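Local atomic coordinates of oxaloacetate acetyl hydrolase (Cryphonectria parasitica, PDB entry 3LYE), a protein that belongs to the phosphoenolpyruvate phosphomutase family of TIM-barrel enzymes and is modelled here as a four-chain assembly with calcium ions. Residues I166-A171 with L196-R201. Residues are numbered along the deposited sequence; the frame is centred on the assembly and turned at random.
Sequences IARTDA and LLEGFR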
loop_
_atom_site.group_PDB
_atom_site.type_symbol
_atom_site.label_atom_id
_atom_site.label_comp_id
_atom_site.label_asym_id
_atom_site.label_seq_id
_atom_site.Cartn_x
_atom_site.Cartn_y
_atom_site.Cartn_z
ATOM N N ILE A 166 18.000 -18.415 5.701
ATOM C CA ILE A 166 19.027 -18.232 6.697
ATOM C C ILE A 166 18.388 -18.285 8.055
ATOM O O ILE A 166 17.471 -17.518 8.375
ATOM C CB ILE A 166 19.735 -16.867 6.517
ATOM C CG1 ILE A 166 20.400 -16.768 5.146
ATOM C CG2 ILE A 166 20.732 -16.601 7.674
ATOM C CD1 ILE A 166 20.186 -15.390 4.469
ATOM N N ALA A 167 18.851 -19.242 8.862
ATOM C CA ALA A 167 18.369 -19.419 10.216
ATOM C C ALA A 167 19.202 -18.567 11.143
ATOM O O ALA A 167 20.383 -18.832 11.326
ATOM C CB ALA A 167 18.449 -20.888 10.650
ATOM N N ARG A 168 18.577 -17.567 11.734
ATOM C CA ARG A 168 19.245 -16.667 12.672
ATOM C C ARG A 168 18.868 -16.988 14.112
ATOM O O ARG A 168 17.703 -17.268 14.397
ATOM C CB ARG A 168 18.814 -15.212 12.394
ATOM C CG ARG A 168 19.181 -14.222 13.504
ATOM C CD ARG A 168 18.921 -12.809 13.068
ATOM N NE ARG A 168 18.822 -11.941 14.222
ATOM C CZ ARG A 168 18.805 -10.618 14.154
ATOM N NH1 ARG A 168 18.939 -10.010 12.988
ATOM N NH2 ARG A 168 18.678 -9.898 15.257
ATOM N N THR A 169 19.867 -16.955 14.994
ATOM C CA THR A 169 19.634 -17.172 16.401
ATOM C C THR A 169 20.207 -15.963 17.133
ATOM O O THR A 169 21.349 -15.544 16.921
ATOM C CB THR A 169 20.174 -18.488 17.014
ATOM O OG1 THR A 169 19.871 -18.499 18.416
ATOM C CG2 THR A 169 21.628 -18.653 16.850
ATOM N N ASP A 170 19.373 -15.450 18.012
ATOM C CA ASP A 170 19.681 -14.316 18.860
ATOM C C ASP A 170 19.854 -14.810 20.298
ATOM O O ASP A 170 19.812 -14.019 21.227
ATOM C CB ASP A 170 18.506 -13.353 18.829
ATOM C CG ASP A 170 18.487 -12.519 17.583
ATOM O OD1 ASP A 170 19.339 -11.624 17.489
ATOM O OD2 ASP A 170 17.638 -12.751 16.706
ATOM N N ALA A 171 20.085 -16.110 20.473
ATOM C CA ALA A 171 20.242 -16.696 21.805
ATOM C C ALA A 171 21.581 -16.518 22.535
ATOM O O ALA A 171 21.671 -16.868 23.710
ATOM C CB ALA A 171 19.947 -18.203 21.727
ATOM N N LEU A 196 23.071 -18.107 10.937
ATOM C CA LEU A 196 23.493 -16.780 11.363
ATOM C C LEU A 196 23.424 -16.716 12.886
ATOM O O LEU A 196 22.356 -16.780 13.480
ATOM C CB LEU A 196 22.602 -15.692 10.743
ATOM C CG LEU A 196 22.603 -14.282 11.358
ATOM C CD1 LEU A 196 23.980 -13.761 11.609
ATOM C CD2 LEU A 196 21.792 -13.349 10.441
ATOM N N LEU A 197 24.600 -16.673 13.510
ATOM C CA LEU A 197 24.724 -16.551 14.950
ATOM C C LEU A 197 24.923 -15.022 15.075
ATOM O O LEU A 197 25.959 -14.485 14.701
ATOM C CB LEU A 197 25.897 -17.375 15.477
ATOM C CG LEU A 197 25.893 -17.617 16.990
ATOM C CD1 LEU A 197 26.867 -18.706 17.386
ATOM C CD2 LEU A 197 26.192 -16.333 17.757
ATOM N N GLU A 198 23.913 -14.350 15.585
ATOM C CA GLU A 198 23.927 -12.874 15.741
ATOM C C GLU A 198 24.642 -12.371 16.960
ATOM O O GLU A 198 24.548 -12.922 18.040
ATOM C CB GLU A 198 22.481 -12.378 15.847
ATOM C CG GLU A 198 22.244 -10.868 16.001
ATOM C CD GLU A 198 22.653 -10.067 14.780
ATOM O OE1 GLU A 198 22.658 -10.633 13.667
ATOM O OE2 GLU A 198 22.960 -8.866 14.946
ATOM N N GLY A 199 25.392 -11.310 16.774
ATOM C CA GLY A 199 26.083 -10.705 17.887
ATOM C C GLY A 199 27.279 -11.341 18.539
ATOM O O GLY A 199 27.366 -11.368 19.775
ATOM N N PHE A 200 28.239 -11.789 17.748
ATOM C CA PHE A 200 29.424 -12.394 18.321
ATOM C C PHE A 200 30.082 -11.381 19.263
ATOM O O PHE A 200 30.062 -10.160 19.012
ATOM C CB PHE A 200 30.435 -12.746 17.241
ATOM C CG PHE A 200 30.022 -13.891 16.366
ATOM C CD1 PHE A 200 29.950 -15.162 16.881
ATOM C CD2 PHE A 200 29.745 -13.705 15.028
ATOM C CE1 PHE A 200 29.589 -16.238 16.089
ATOM C CE2 PHE A 200 29.374 -14.778 14.228
ATOM C CZ PHE A 200 29.304 -16.044 14.759
ATOM N N ARG A 201 30.674 -11.884 20.335
ATOM C CA ARG A 201 31.346 -11.029 21.308
ATOM C C ARG A 201 32.828 -10.894 20.965
ATOM O O ARG A 201 33.487 -9.988 21.441
ATOM C CB ARG A 201 31.134 -11.566 22.728
ATOM C CG ARG A 201 29.708 -11.293 23.212
ATOM C CD ARG A 201 29.374 -11.845 24.599
ATOM N NE ARG A 201 28.215 -11.154 25.175
ATOM C CZ ARG A 201 26.955 -11.345 24.787
ATOM N NH1 ARG A 201 25.968 -10.669 25.363
ATOM N NH2 ARG A 201 26.670 -12.220 23.830
HETATM O O HOH W 1 20.900 -10.260 11.072
HETATM O O HOH W 2 22.934 -14.754 19.139
#
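Glu-198 lays its carboxylate over one face of the Arg-168 guanidinium, the two planes only 16° apart. Because OE1 of Glu-198 stands above that plane, 3.8 Å from Arg-168 NH1, no N-H points at it: the pair is a long salt bridge of charges alone. At the guanidinium edge sits the Asp-170 carboxylate, gripped side-on by two nitrogens: Arg-168 NE reaches Asp-170 OD2 and Arg-168 NH2 reaches Asp-170 OD1, each at 2.9 Å. OD1 receives NH2 on its syn lone pair. Arg-168 is extended, CG anti to the backbone N (chi1 166°), whereas Glu-198 bends at chi2 (66°), which folds its carboxylate back over the guanidinium. Glu-198 CG also lies against the aspartate, 3.4 Å from Asp-170 OD1. A water links Arg-168 NH1, weakly, to Glu-198 OE1. The acids have further partners: Lys-137 forms a salt bridge with Asp-170, and Asn-221 a hydrogen bond with Glu-198. Nearer the backbone, the arginine's methylenes run alongside Leu-196, CD to CD2 3.9 Å, and Ile-166 CG2 packs on Leu-196 CB.

The parallel strands themselves join through Leu-196 N to Ala-167 O (2.8 Å), Thr-169 N to Leu-196 O (2.9 Å) and, past the strand end, Glu-198 N to Thr-169 O (3.1 Å). A second water bridges the carbonyls of Thr-169 and Glu-198. Thr-169 OG1 takes the N-H of Ala-171 in an ST turn and also bonds Asp-124.

The polar cluster thus crowns the C-terminal ends of adjacent barrel strands 164-169 and 194-197, with a calcium ion about 5 Å from the Arg-168 side chain. Leu-196 meets strand 219-223 on the arginine's face of the sheet; on the other, Thr-169 and Leu-197 pack against helix 177-189, and Leu-197 also touches helix 203-213.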